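Side-chain contacts in DNA mismatch repair protein MutL (Aquifex aeolicus, PDB 6LZI), which acts as a DNA mismatch repair endonuclease whose Bergerat-fold ATPase domain binds ADP together with magnesium: residues V37-V40 with L46-V49; V17-E22 with V137-L142; E22-S27 with T33-E38; K162-I167 with F179-E184. One frame throughout, in Å; residues are numbered along the deposited sequence.

Interaction 1 (V37-V40 with L46-V49); sequences VEIV and LIRV
The antiparallel beta hairpin of strands 34-40 and 46-51, in the central sheet of the Bergerat ATP-binding fold, is joined here by E38 and R48 on one face and by packed valines and isoleucines on the other. E38 and R48 form a hydrogen-bonded pair: E38 N donates to R48 O (2.8 Å) and R48 N to E38 O (2.9 Å). Above these bonds two nitrogens of the guanidinium converge side-on on one carboxylate oxygen in a salt bridge. R48 NH2 meets E38 OE1 at 2.8 Å, and R48 NE reaches the same atom at 3.1 Å on its anti lone pair, the more bent bond of the two. OE1 sits at the edge of the guanidinium, within its plane, while the carboxylate stands almost perpendicular to it, the planes 89° apart. An extended E38 chain and a bend in R48 at chi3 (58°) make this grip possible. R48 NH1 pairs with E36 and E136, so three carboxylates share one guanidinium, which probably offsets their mutual repulsion and fixes its rotation. Nearer the turn, V40 N bonds L46 O at 2.8 Å, and V40 CG2 lies 3.9 Å from L46 CD2. On the opposite face, V37 CG2 faces V49 CG2 at 4.3 Å and I39 pairs with I47. I47 and V49 turn this aliphatic face to helix 16-29, as in the alpha/beta sandwich of the Bergerat fold.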
loop_
_atom_site.group_PDB
_atom_site.type_symbol
_atom_site.label_atom_id
_atom_site.label_comp_id
_atom_site.label_asym_id
_atom_site.label_seq_id
_atom_site.Cartn_x
_atom_site.Cartn_y
_atom_site.Cartn_z
ATOM N N VAL A 37 1.026 -7.059 -5.946
ATOM C CA VAL A 37 1.271 -7.727 -4.684
ATOM C C VAL A 37 0.668 -9.116 -4.687
ATOM O O VAL A 37 -0.488 -9.314 -5.095
ATOM C CB VAL A 37 0.631 -6.931 -3.539
ATOM C CG1 VAL A 37 0.957 -7.571 -2.169
ATOM C CG2 VAL A 37 1.093 -5.424 -3.571
ATOM N N GLU A 38 1.408 -10.078 -4.132
ATOM C CA GLU A 38 0.884 -11.434 -3.976
ATOM C C GLU A 38 1.175 -11.871 -2.560
ATOM O O GLU A 38 2.273 -11.669 -2.058
ATOM C CB GLU A 38 1.514 -12.401 -4.995
ATOM C CG GLU A 38 1.153 -13.805 -4.638
ATOM C CD GLU A 38 1.549 -14.788 -5.702
ATOM O OE1 GLU A 38 2.468 -14.430 -6.499
ATOM O OE2 GLU A 38 0.932 -15.899 -5.727
ATOM N N ILE A 39 0.171 -12.461 -1.897
ATOM C CA ILE A 39 0.440 -13.048 -0.606
ATOM C C ILE A 39 -0.057 -14.478 -0.626
ATOM O O ILE A 39 -1.015 -14.822 -1.355
ATOM C CB ILE A 39 -0.231 -12.247 0.531
ATOM C CG1 ILE A 39 -1.703 -12.127 0.278
ATOM C CG2 ILE A 39 0.344 -10.776 0.616
ATOM C CD1 ILE A 39 -2.404 -11.602 1.520
ATOM N N VAL A 40 0.626 -15.312 0.145
ATOM C CA VAL A 40 0.243 -16.720 0.320
ATOM C C VAL A 40 0.205 -16.935 1.818
ATOM O O VAL A 40 1.180 -16.601 2.495
ATOM C CB VAL A 40 1.270 -17.640 -0.358
ATOM C CG1 VAL A 40 0.873 -19.173 -0.245
ATOM C CG2 VAL A 40 1.405 -17.266 -1.858
ATOM N N LEU A 46 4.381 -16.350 1.871
ATOM C CA LEU A 46 5.047 -15.534 0.866
ATOM C C LEU A 46 4.366 -14.189 0.796
ATOM O O LEU A 46 3.135 -14.096 0.688
ATOM C CB LEU A 46 4.992 -16.210 -0.515
ATOM C CG LEU A 46 5.510 -15.283 -1.624
ATOM C CD1 LEU A 46 6.992 -15.081 -1.677
ATOM C CD2 LEU A 46 4.853 -15.817 -2.936
ATOM N N ILE A 47 5.195 -13.159 0.739
ATOM C CA ILE A 47 4.831 -11.827 0.318
ATOM C C ILE A 47 5.727 -11.491 -0.851
ATOM O O ILE A 47 6.972 -11.548 -0.713
ATOM C CB ILE A 47 5.113 -10.826 1.482
ATOM C CG1 ILE A 47 4.200 -11.134 2.691
ATOM C CG2 ILE A 47 4.834 -9.401 1.085
ATOM C CD1 ILE A 47 4.880 -10.796 4.001
ATOM N N ARG A 48 5.118 -11.118 -1.992
ATOM C CA ARG A 48 5.839 -10.734 -3.201
ATOM C C ARG A 48 5.299 -9.389 -3.676
ATOM O O ARG A 48 4.071 -9.193 -3.708
ATOM C CB ARG A 48 5.661 -11.779 -4.316
ATOM C CG ARG A 48 6.442 -11.362 -5.499
ATOM C CD ARG A 48 6.421 -12.419 -6.611
ATOM N NE ARG A 48 5.047 -12.700 -7.013
ATOM C CZ ARG A 48 4.380 -12.005 -7.918
ATOM N NH1 ARG A 48 4.946 -10.950 -8.536
ATOM N NH2 ARG A 48 3.134 -12.360 -8.195
ATOM N N VAL A 49 6.212 -8.450 -3.962
ATOM C CA VAL A 49 5.833 -7.146 -4.508
ATOM C C VAL A 49 6.694 -6.877 -5.712
ATOM O O VAL A 49 7.922 -6.832 -5.613
ATOM C CB VAL A 49 5.983 -6.032 -3.454
ATOM C CG1 VAL A 49 5.610 -4.622 -4.012
ATOM C CG2 VAL A 49 5.091 -6.291 -2.277
#

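Interaction 2 (V17-E22 with V137-L142); sequences VDVVKE and VEVRDL
V19 projects from helix 16-29 onto V139 of strand 134-140 and L142 just beyond it, a helix-on-sheet contact within the alpha/beta sandwich of the GHKL (Bergerat) ATPase domain. The tight part is small and wholly apolar: one valine carries the helix side, with a methyl for each partner. V19 CG1, placed opposite the backbone N by a chi1 of 177°, lies slantwise to the V139 side chain and meets V139 CG2. Its other methyl, CG2, reaches the forked end of L142 tip to tip, 4.1 Å from L142 CD2 and 4.2 Å from L142 CD1. All three residues are buried, and I95 of helix 91-96 touches both V19 and V139, filling in beside the pair. The backbones stay well separated, with V19 CA and V139 CA 8.2 Å apart, so the elements meet through methyl groups alone. Partly exposed polar side chains of both segments point elsewhere. On a part of the helix away from the strand, K21 NZ forms a salt bridge to E22 OE1 at 2.9 Å, coming from above the carboxylate plane; on the strand, E138 turns to the other face of the sheet and pairs with R104. Across the apolar part, the closest approach is V19 CG1 to V139 CG2, at 4.0 Å.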
loop_
_atom_site.group_PDB
_atom_site.type_symbol
_atom_site.label_atom_id
_atom_site.label_comp_id
_atom_site.label_asym_id
_atom_site.label_seq_id
_atom_site.Cartn_x
_atom_site.Cartn_y
_atom_site.Cartn_z
ATOM N N VAL A 17 1.489 -7.436 7.011
ATOM C CA VAL A 17 1.074 -6.147 6.465
ATOM C C VAL A 17 2.206 -5.131 6.563
ATOM O O VAL A 17 2.349 -4.253 5.689
ATOM C CB VAL A 17 -0.213 -5.677 7.178
ATOM C CG1 VAL A 17 0.080 -5.167 8.547
ATOM C CG2 VAL A 17 -0.956 -4.579 6.308
ATOM N N ASP A 18 3.044 -5.244 7.579
ATOM C CA ASP A 18 4.105 -4.249 7.741
ATOM C C ASP A 18 5.126 -4.394 6.630
ATOM O O ASP A 18 5.741 -3.414 6.193
ATOM C CB ASP A 18 4.820 -4.406 9.074
ATOM C CG ASP A 18 3.913 -4.173 10.252
ATOM O OD1 ASP A 18 3.055 -3.250 10.194
ATOM O OD2 ASP A 18 4.018 -4.944 11.241
ATOM N N VAL A 19 5.388 -5.649 6.249
ATOM C CA VAL A 19 6.242 -5.931 5.116
ATOM C C VAL A 19 5.666 -5.337 3.827
ATOM O O VAL A 19 6.387 -4.693 3.045
ATOM C CB VAL A 19 6.452 -7.427 4.967
ATOM C CG1 VAL A 19 7.319 -7.649 3.695
ATOM C CG2 VAL A 19 7.124 -7.984 6.197
ATOM N N VAL A 20 4.391 -5.611 3.548
ATOM C CA VAL A 20 3.773 -5.107 2.325
ATOM C C VAL A 20 3.875 -3.600 2.295
ATOM O O VAL A 20 4.215 -3.010 1.287
ATOM C CB VAL A 20 2.302 -5.517 2.290
ATOM C CG1 VAL A 20 1.569 -4.954 1.067
ATOM C CG2 VAL A 20 2.211 -7.034 2.263
ATOM N N LYS A 21 3.707 -2.982 3.465
ATOM C CA LYS A 21 3.714 -1.524 3.508
ATOM C C LYS A 21 5.074 -1.004 3.048
ATOM O O LYS A 21 5.187 -0.076 2.195
ATOM C CB LYS A 21 3.421 -1.060 4.945
ATOM C CG LYS A 21 3.469 0.456 5.112
ATOM C CD LYS A 21 4.847 0.911 5.589
ATOM C CE LYS A 21 4.810 2.310 6.113
ATOM N NZ LYS A 21 6.210 2.733 6.376
ATOM N N GLU A 22 6.126 -1.553 3.655
ATOM C CA GLU A 22 7.473 -1.083 3.344
ATOM C C GLU A 22 7.787 -1.354 1.917
ATOM O O GLU A 22 8.359 -0.486 1.255
ATOM C CB GLU A 22 8.526 -1.706 4.225
ATOM C CG GLU A 22 8.273 -1.420 5.693
ATOM C CD GLU A 22 8.484 0.047 6.054
ATOM O OE1 GLU A 22 7.929 0.530 7.079
ATOM O OE2 GLU A 22 9.161 0.756 5.300
ATOM N N VAL A 137 10.458 -8.184 -4.941
ATOM C CA VAL A 137 10.949 -8.625 -3.642
ATOM C C VAL A 137 10.052 -9.774 -3.196
ATOM O O VAL A 137 8.808 -9.691 -3.308
ATOM C CB VAL A 137 10.911 -7.440 -2.642
ATOM C CG1 VAL A 137 11.506 -7.881 -1.279
ATOM C CG2 VAL A 137 11.726 -6.322 -3.231
ATOM N N GLU A 138 10.672 -10.875 -2.744
ATOM C CA GLU A 138 9.942 -12.042 -2.239
ATOM C C GLU A 138 10.393 -12.241 -0.813
ATOM O O GLU A 138 11.583 -12.405 -0.566
ATOM C CB GLU A 138 10.257 -13.297 -3.064
ATOM C CG GLU A 138 9.791 -13.025 -4.461
ATOM C CD GLU A 138 9.924 -14.202 -5.374
ATOM O OE1 GLU A 138 10.251 -15.285 -4.864
ATOM O OE2 GLU A 138 9.705 -14.015 -6.589
ATOM N N VAL A 139 9.434 -12.220 0.110
ATOM C CA VAL A 139 9.683 -12.438 1.538
ATOM C C VAL A 139 8.962 -13.723 1.963
ATOM O O VAL A 139 7.725 -13.811 1.871
ATOM C CB VAL A 139 9.175 -11.219 2.327
ATOM C CG1 VAL A 139 9.381 -11.413 3.791
ATOM C CG2 VAL A 139 9.951 -10.001 1.752
ATOM N N ARG A 140 9.740 -14.759 2.275
ATOM C CA ARG A 140 9.172 -16.059 2.600
ATOM C C ARG A 140 9.391 -16.394 4.057
ATOM O O ARG A 140 10.435 -16.052 4.603
ATOM C CB ARG A 140 9.797 -17.175 1.748
ATOM C CG ARG A 140 9.278 -17.146 0.287
ATOM C CD ARG A 140 9.798 -18.358 -0.511
ATOM N NE ARG A 140 9.041 -18.384 -1.765
ATOM C CZ ARG A 140 7.812 -18.907 -1.900
ATOM N NH1 ARG A 140 7.178 -19.478 -0.869
ATOM N NH2 ARG A 140 7.200 -18.842 -3.066
ATOM N N ASP A 141 8.443 -17.166 4.601
ATOM C CA ASP A 141 8.550 -17.779 5.918
ATOM C C ASP A 141 8.876 -16.744 6.989
ATOM O O ASP A 141 9.840 -16.887 7.754
ATOM C CB ASP A 141 9.606 -18.860 5.897
ATOM C CG ASP A 141 9.171 -20.052 5.076
ATOM O OD1 ASP A 141 7.988 -20.083 4.644
ATOM O OD2 ASP A 141 10.002 -20.960 4.889
ATOM N N LEU A 142 8.027 -15.716 7.035
ATOM C CA LEU A 142 8.315 -14.558 7.871
ATOM C C LEU A 142 8.389 -15.062 9.295
ATOM O O LEU A 142 7.573 -15.911 9.700
ATOM C CB LEU A 142 7.225 -13.505 7.681
ATOM C CG LEU A 142 7.287 -12.194 8.487
ATOM C CD1 LEU A 142 8.559 -11.463 8.026
ATOM C CD2 LEU A 142 6.022 -11.348 8.310
#

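Interaction 3 (E22-S27 with T33-E38); sequences ELVENS and TKVEVE. With MG (magnesium ion), chain B; ADP (adenosine-5'-diphosphate), chain H.
Oxygen O2A of the ADP alpha-phosphate is gripped twice, by the magnesium ion at 2.1 Å and by N26 ND2, which donates a hydrogen bond of 2.7 Å; N26 belongs to the helix whose V24 and S27 pack against V35 and V37. The N26 amide works with both ends: while ND2 holds the phosphate, OD1 binds the metal at 2.0 Å. N26 CG lies beside the backbone N (chi1 -78°), directing the amide to the nucleotide. ADP O1B and three waters complete six ligands around the magnesium. Helix 16-29 holds two of those waters from the second shell. Water 1 donates to both E22 O and E22 OE2, and water 2 donates to E25 OE1 at 2.7 Å, so one helical turn fixes the metal directly and through its waters.

Another side of the same helix is apolar and rests on strand 34-40, nearly antiparallel to it (164°). V24 CG2 contacts both strand valines, V37 CG2 at 3.9 Å, where the side chains cross at about a right angle, and V35 CG1 at 4.1 Å. Farther along, S27 CB lies 4.0 Å from V35 CG2, while its hydroxyl is hydrogen-bonded to D51, which also bonds ADP.

This helix carries the asparagine of the N box, a signature motif of the GHKL family. The chemistry divides the helix: carbon packing sets it on the sheet, and its amide and carboxylate groups hold the metal, its waters and the phosphate. The position of the magnesium-nucleotide site therefore probably depends on how the helix seats on the strand.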
loop_
_atom_site.group_PDB
_atom_site.type_symbol
_atom_site.label_atom_id
_atom_site.label_comp_id
_atom_site.label_asym_id
_atom_site.label_seq_id
_atom_site.Cartn_x
_atom_site.Cartn_y
_atom_site.Cartn_z
ATOM N N GLU A 22 6.126 -1.553 3.655
ATOM C CA GLU A 22 7.473 -1.083 3.344
ATOM C C GLU A 22 7.787 -1.354 1.917
ATOM O O GLU A 22 8.359 -0.486 1.255
ATOM C CB GLU A 22 8.526 -1.706 4.225
ATOM C CG GLU A 22 8.273 -1.420 5.693
ATOM C CD GLU A 22 8.484 0.047 6.054
ATOM O OE1 GLU A 22 7.929 0.530 7.079
ATOM O OE2 GLU A 22 9.161 0.756 5.300
ATOM N N LEU A 23 7.373 -2.532 1.393
ATOM C CA LEU A 23 7.725 -2.773 -0.013
ATOM C C LEU A 23 6.964 -1.838 -0.959
ATOM O O LEU A 23 7.549 -1.296 -1.895
ATOM C CB LEU A 23 7.489 -4.252 -0.398
ATOM C CG LEU A 23 8.421 -5.100 0.483
ATOM C CD1 LEU A 23 8.077 -6.620 0.139
ATOM C CD2 LEU A 23 9.889 -4.858 0.427
ATOM N N VAL A 24 5.652 -1.647 -0.748
ATOM C CA VAL A 24 4.898 -0.838 -1.698
ATOM C C VAL A 24 5.348 0.606 -1.567
ATOM O O VAL A 24 5.444 1.336 -2.549
ATOM C CB VAL A 24 3.398 -1.002 -1.389
ATOM C CG1 VAL A 24 2.584 0.029 -2.089
ATOM C CG2 VAL A 24 2.918 -2.487 -1.737
ATOM N N GLU A 25 5.687 1.024 -0.351
ATOM C CA GLU A 25 6.253 2.371 -0.218
ATOM C C GLU A 25 7.500 2.523 -1.083
ATOM O O GLU A 25 7.651 3.555 -1.765
ATOM C CB GLU A 25 6.551 2.697 1.261
ATOM C CG GLU A 25 7.253 4.044 1.469
ATOM C CD GLU A 25 7.417 4.383 2.949
ATOM O OE1 GLU A 25 8.565 4.583 3.470
ATOM O OE2 GLU A 25 6.366 4.506 3.592
ATOM N N ASN A 26 8.359 1.476 -1.131
ATOM C CA ASN A 26 9.591 1.535 -1.899
ATOM C C ASN A 26 9.276 1.568 -3.385
ATOM O O ASN A 26 9.912 2.316 -4.150
ATOM C CB ASN A 26 10.472 0.327 -1.557
ATOM C CG ASN A 26 11.176 0.512 -0.237
ATOM O OD1 ASN A 26 11.232 1.638 0.254
ATOM N ND2 ASN A 26 11.725 -0.518 0.327
ATOM N N SER A 27 8.251 0.845 -3.782
ATOM C CA SER A 27 7.876 0.881 -5.208
ATOM C C SER A 27 7.446 2.261 -5.618
ATOM O O SER A 27 7.764 2.717 -6.717
ATOM C CB SER A 27 6.735 -0.049 -5.485
ATOM O OG SER A 27 7.212 -1.377 -5.164
ATOM N N THR A 33 4.539 2.793 -11.876
ATOM C CA THR A 33 3.130 3.019 -12.254
ATOM C C THR A 33 2.284 1.736 -12.197
ATOM O O THR A 33 1.059 1.789 -12.391
ATOM C CB THR A 33 3.044 3.623 -13.670
ATOM O OG1 THR A 33 3.642 2.720 -14.583
ATOM C CG2 THR A 33 3.781 5.017 -13.731
ATOM N N LYS A 34 2.902 0.587 -11.921
ATOM C CA LYS A 34 2.189 -0.665 -11.751
ATOM C C LYS A 34 2.844 -1.386 -10.597
ATOM O O LYS A 34 4.071 -1.564 -10.620
ATOM C CB LYS A 34 2.291 -1.495 -13.043
ATOM C CG LYS A 34 1.785 -0.636 -14.182
ATOM C CD LYS A 34 0.905 -1.394 -15.153
ATOM C CE LYS A 34 0.334 -0.403 -16.209
ATOM N NZ LYS A 34 1.339 -0.225 -17.329
ATOM N N VAL A 35 2.051 -1.649 -9.552
ATOM C CA VAL A 35 2.499 -2.362 -8.370
ATOM C C VAL A 35 1.673 -3.631 -8.218
ATOM O O VAL A 35 0.439 -3.577 -8.142
ATOM C CB VAL A 35 2.336 -1.467 -7.141
ATOM C CG1 VAL A 35 2.707 -2.284 -5.869
ATOM C CG2 VAL A 35 3.210 -0.176 -7.265
ATOM N N GLU A 36 2.348 -4.761 -8.121
ATOM C CA GLU A 36 1.642 -6.031 -8.059
ATOM C C GLU A 36 2.033 -6.666 -6.746
ATOM O O GLU A 36 3.236 -6.791 -6.470
ATOM C CB GLU A 36 2.103 -6.919 -9.201
ATOM C CG GLU A 36 1.404 -8.266 -9.253
ATOM C CD GLU A 36 1.938 -9.062 -10.441
ATOM O OE1 GLU A 36 1.653 -8.627 -11.583
ATOM O OE2 GLU A 36 2.706 -10.031 -10.229
ATOM N N VAL A 37 1.026 -7.059 -5.946
ATOM C CA VAL A 37 1.271 -7.727 -4.684
ATOM C C VAL A 37 0.668 -9.116 -4.687
ATOM O O VAL A 37 -0.488 -9.314 -5.095
ATOM C CB VAL A 37 0.631 -6.931 -3.539
ATOM C CG1 VAL A 37 0.957 -7.571 -2.169
ATOM C CG2 VAL A 37 1.093 -5.424 -3.571
ATOM N N GLU A 38 1.408 -10.078 -4.132
ATOM C CA GLU A 38 0.884 -11.434 -3.976
ATOM C C GLU A 38 1.175 -11.871 -2.560
ATOM O O GLU A 38 2.273 -11.669 -2.058
ATOM C CB GLU A 38 1.514 -12.401 -4.995
ATOM C CG GLU A 38 1.153 -13.805 -4.638
ATOM C CD GLU A 38 1.549 -14.788 -5.702
ATOM O OE1 GLU A 38 2.468 -14.430 -6.499
ATOM O OE2 GLU A 38 0.932 -15.899 -5.727
HETATM MG MG MG B . 11.787 2.217 2.118
HETATM P PB ADP H . 14.471 3.665 2.533
HETATM O O1B ADP H . 13.398 3.372 1.540
HETATM O O2B ADP H . 15.652 4.450 1.904
HETATM O O3B ADP H . 13.938 4.386 3.751
HETATM P PA ADP H . 14.677 0.809 2.399
HETATM O O1A ADP H . 15.424 -0.202 3.220
HETATM O O2A ADP H . 13.201 0.611 2.339
HETATM O O3A ADP H . 15.086 2.281 3.041
HETATM O "O5'" ADP H . 15.143 0.726 0.855
HETATM C "C5'" ADP H . 16.526 1.065 0.742
HETATM C "C4'" ADP H . 16.827 1.630 -0.643
HETATM O "O4'" ADP H . 16.667 0.611 -1.598
HETATM C "C3'" ADP H . 15.949 2.770 -1.119
HETATM O "O3'" ADP H . 16.541 4.037 -0.721
HETATM C "C2'" ADP H . 16.027 2.633 -2.627
HETATM O "O2'" ADP H . 17.291 3.285 -2.977
HETATM C "C1'" ADP H . 16.220 1.149 -2.826
HETATM N N9 ADP H . 14.976 0.457 -3.138
HETATM C C8 ADP H . 14.244 -0.355 -2.326
HETATM N N7 ADP H . 13.156 -0.844 -2.978
HETATM C C5 ADP H . 13.214 -0.290 -4.217
HETATM C C6 ADP H . 12.347 -0.402 -5.394
HETATM N N6 ADP H . 11.216 -1.157 -5.336
HETATM N N1 ADP H . 12.711 0.297 -6.504
HETATM C C2 ADP H . 13.863 1.087 -6.488
HETATM N N3 ADP H . 14.704 1.211 -5.464
HETATM C C4 ADP H . 14.404 0.520 -4.331
HETATM O O HOH W 1 10.228 0.791 2.785
HETATM O O HOH W 2 10.556 3.830 1.880
HETATM O O HOH W 3 12.132 2.697 4.229
#

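Interaction 4 (K162-I167 with F179-E184); sequences KVLELI and FTLFSE
Aliphatic packing dominates where L181, on strand 178-183, turns one methyl of its forked end to V163 and the other to L164 of helix 156-173. L181 CD1 meets V163 CG1 at 3.9 Å, whereas L181 CD2 approaches L164 CD1 at 3.8 Å, the leucine side chains crossing at about a right angle, and also comes within 4.0 Å of L164 CA, close up against the helix backbone. CG opposite the backbone N (chi1 173°) carries the L181 fork toward the helix, and side chains from both elements span the 9.9 Å between the segment axes.

Aliphatic-to-aromatic contact is confined to the other end. I167 CG2 touches the root of the F179 side chain, 4.1 Å from F179 CB and 4.2 Å from F179 CD1, and approaches the ring obliquely. I167 also reaches V37 and L189 on flanking strands, and Y170 and A171 of the same helix border F179.

Polar interactions lie at the margins and reach beyond the two segments: E184 forms a salt bridge with R160, and E165 OE2 is hydrogen-bonded to Y234. Helix 162-167 runs antiparallel to strand 179-183 (175°), and a helix laid along its strand in this way, joined through leucine, valine, isoleucine and phenylalanine, is typical of the layered alpha/beta architecture of the Bergerat fold.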
loop_
_atom_site.group_PDB
_atom_site.type_symbol
_atom_site.label_atom_id
_atom_site.label_comp_id
_atom_site.label_asym_id
_atom_site.label_seq_id
_atom_site.Cartn_x
_atom_site.Cartn_y
_atom_site.Cartn_z
ATOM N N LYS A 162 -5.966 -7.295 6.452
ATOM C CA LYS A 162 -5.141 -6.129 6.755
ATOM C C LYS A 162 -4.351 -5.703 5.532
ATOM O O LYS A 162 -4.256 -4.519 5.255
ATOM C CB LYS A 162 -4.197 -6.400 7.924
ATOM C CG LYS A 162 -4.900 -6.618 9.240
ATOM C CD LYS A 162 -4.075 -7.521 10.158
ATOM C CE LYS A 162 -2.788 -6.866 10.658
ATOM N NZ LYS A 162 -1.959 -7.769 11.619
ATOM N N VAL A 163 -3.884 -6.671 4.736
ATOM C CA VAL A 163 -3.154 -6.382 3.514
ATOM C C VAL A 163 -4.103 -5.824 2.464
ATOM O O VAL A 163 -3.772 -4.858 1.766
ATOM C CB VAL A 163 -2.433 -7.653 2.989
ATOM C CG1 VAL A 163 -1.945 -7.414 1.526
ATOM C CG2 VAL A 163 -1.280 -7.980 3.849
ATOM N N LEU A 164 -5.323 -6.348 2.414
ATOM C CA LEU A 164 -6.332 -5.810 1.493
ATOM C C LEU A 164 -6.650 -4.351 1.797
ATOM O O LEU A 164 -6.629 -3.505 0.875
ATOM C CB LEU A 164 -7.607 -6.643 1.531
ATOM C CG LEU A 164 -8.716 -6.158 0.564
ATOM C CD1 LEU A 164 -8.214 -6.061 -0.830
ATOM C CD2 LEU A 164 -9.891 -7.164 0.634
ATOM N N GLU A 165 -6.882 -4.035 3.097
ATOM C CA GLU A 165 -7.123 -2.644 3.508
ATOM C C GLU A 165 -5.932 -1.728 3.215
ATOM O O GLU A 165 -6.109 -0.590 2.764
ATOM C CB GLU A 165 -7.428 -2.554 5.016
ATOM C CG GLU A 165 -8.878 -2.930 5.397
ATOM C CD GLU A 165 -9.904 -2.244 4.492
ATOM O OE1 GLU A 165 -10.626 -2.950 3.736
ATOM O OE2 GLU A 165 -9.945 -0.989 4.500
ATOM N N LEU A 166 -4.714 -2.180 3.512
ATOM C CA LEU A 166 -3.519 -1.400 3.179
ATOM C C LEU A 166 -3.428 -1.079 1.702
ATOM O O LEU A 166 -3.076 0.038 1.336
ATOM C CB LEU A 166 -2.257 -2.152 3.623
ATOM C CG LEU A 166 -0.950 -1.446 3.268
ATOM C CD1 LEU A 166 -0.741 -0.227 4.211
ATOM C CD2 LEU A 166 0.272 -2.407 3.272
ATOM N N ILE A 167 -3.658 -2.065 0.829
ATOM C CA ILE A 167 -3.518 -1.770 -0.613
ATOM C C ILE A 167 -4.620 -0.816 -1.066
ATOM O O ILE A 167 -4.381 0.086 -1.867
ATOM C CB ILE A 167 -3.527 -3.056 -1.457
ATOM C CG1 ILE A 167 -2.371 -3.979 -1.034
ATOM C CG2 ILE A 167 -3.479 -2.628 -2.959
ATOM C CD1 ILE A 167 -0.958 -3.347 -1.129
ATOM N N PHE A 179 -2.734 -1.000 -9.254
ATOM C CA PHE A 179 -2.467 -1.933 -8.178
ATOM C C PHE A 179 -3.171 -3.243 -8.459
ATOM O O PHE A 179 -4.352 -3.265 -8.799
ATOM C CB PHE A 179 -2.980 -1.395 -6.817
ATOM C CG PHE A 179 -2.229 -0.228 -6.335
ATOM C CD1 PHE A 179 -1.111 -0.386 -5.535
ATOM C CD2 PHE A 179 -2.668 1.079 -6.654
ATOM C CE1 PHE A 179 -0.405 0.695 -5.090
ATOM C CE2 PHE A 179 -1.933 2.157 -6.251
ATOM C CZ PHE A 179 -0.825 1.954 -5.487
ATOM N N THR A 180 -2.479 -4.330 -8.207
ATOM C CA THR A 180 -3.089 -5.631 -8.236
ATOM C C THR A 180 -2.709 -6.344 -6.947
ATOM O O THR A 180 -1.574 -6.216 -6.482
ATOM C CB THR A 180 -2.599 -6.434 -9.445
ATOM O OG1 THR A 180 -2.888 -5.668 -10.636
ATOM C CG2 THR A 180 -3.359 -7.697 -9.539
ATOM N N LEU A 181 -3.661 -7.127 -6.395
ATOM C CA LEU A 181 -3.376 -8.019 -5.263
ATOM C C LEU A 181 -3.906 -9.403 -5.597
ATOM O O LEU A 181 -5.080 -9.534 -5.904
ATOM C CB LEU A 181 -4.072 -7.525 -3.982
ATOM C CG LEU A 181 -3.993 -8.449 -2.751
ATOM C CD1 LEU A 181 -2.550 -8.616 -2.185
ATOM C CD2 LEU A 181 -4.914 -7.848 -1.657
ATOM N N PHE A 182 -3.032 -10.422 -5.526
ATOM C CA PHE A 182 -3.389 -11.824 -5.533
ATOM C C PHE A 182 -3.238 -12.356 -4.109
ATOM O O PHE A 182 -2.190 -12.176 -3.498
ATOM C CB PHE A 182 -2.453 -12.633 -6.444
ATOM C CG PHE A 182 -2.460 -12.202 -7.877
ATOM C CD1 PHE A 182 -3.360 -12.734 -8.758
ATOM C CD2 PHE A 182 -1.567 -11.220 -8.339
ATOM C CE1 PHE A 182 -3.382 -12.317 -10.079
ATOM C CE2 PHE A 182 -1.583 -10.811 -9.668
ATOM C CZ PHE A 182 -2.499 -11.345 -10.528
ATOM N N SER A 183 -4.255 -13.028 -3.584
ATOM C CA SER A 183 -4.090 -13.719 -2.315
ATOM C C SER A 183 -4.597 -15.147 -2.438
ATOM O O SER A 183 -5.694 -15.367 -2.967
ATOM C CB SER A 183 -4.816 -13.005 -1.166
ATOM O OG SER A 183 -6.034 -12.482 -1.569
ATOM N N GLU A 184 -3.777 -16.094 -1.949
ATOM C CA GLU A 184 -4.020 -17.529 -2.060
ATOM C C GLU A 184 -4.386 -17.867 -3.504
ATOM O O GLU A 184 -5.288 -18.665 -3.783
ATOM C CB GLU A 184 -5.093 -18.000 -1.066
ATOM C CG GLU A 184 -5.054 -17.292 0.274
ATOM C CD GLU A 184 -3.679 -17.297 0.966
ATOM O OE1 GLU A 184 -3.491 -16.485 1.902
ATOM O OE2 GLU A 184 -2.787 -18.098 0.587
#

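All four contacts build one sheet and the helices laid on it. Interaction 1 lies within the sheet, joining neighbouring strands by backbone bonds and a charged pair; the other three set helices on it through carbon contacts. Interactions 2 and 3 use successive turns of helix 16-29, packing on strand 134-140 with L142 just beyond it, and on strand 34-40; interaction 4 brings in helix 156-173, whose L166 and I167 pack beside V20. V37 is shared by interactions 1 and 3, and its backbone bonds to T180 and F182 tie both to interaction 4. All are largely buried, yet interaction 1 keeps a partly exposed charged face, and interaction 3 adjoins the nucleotide site.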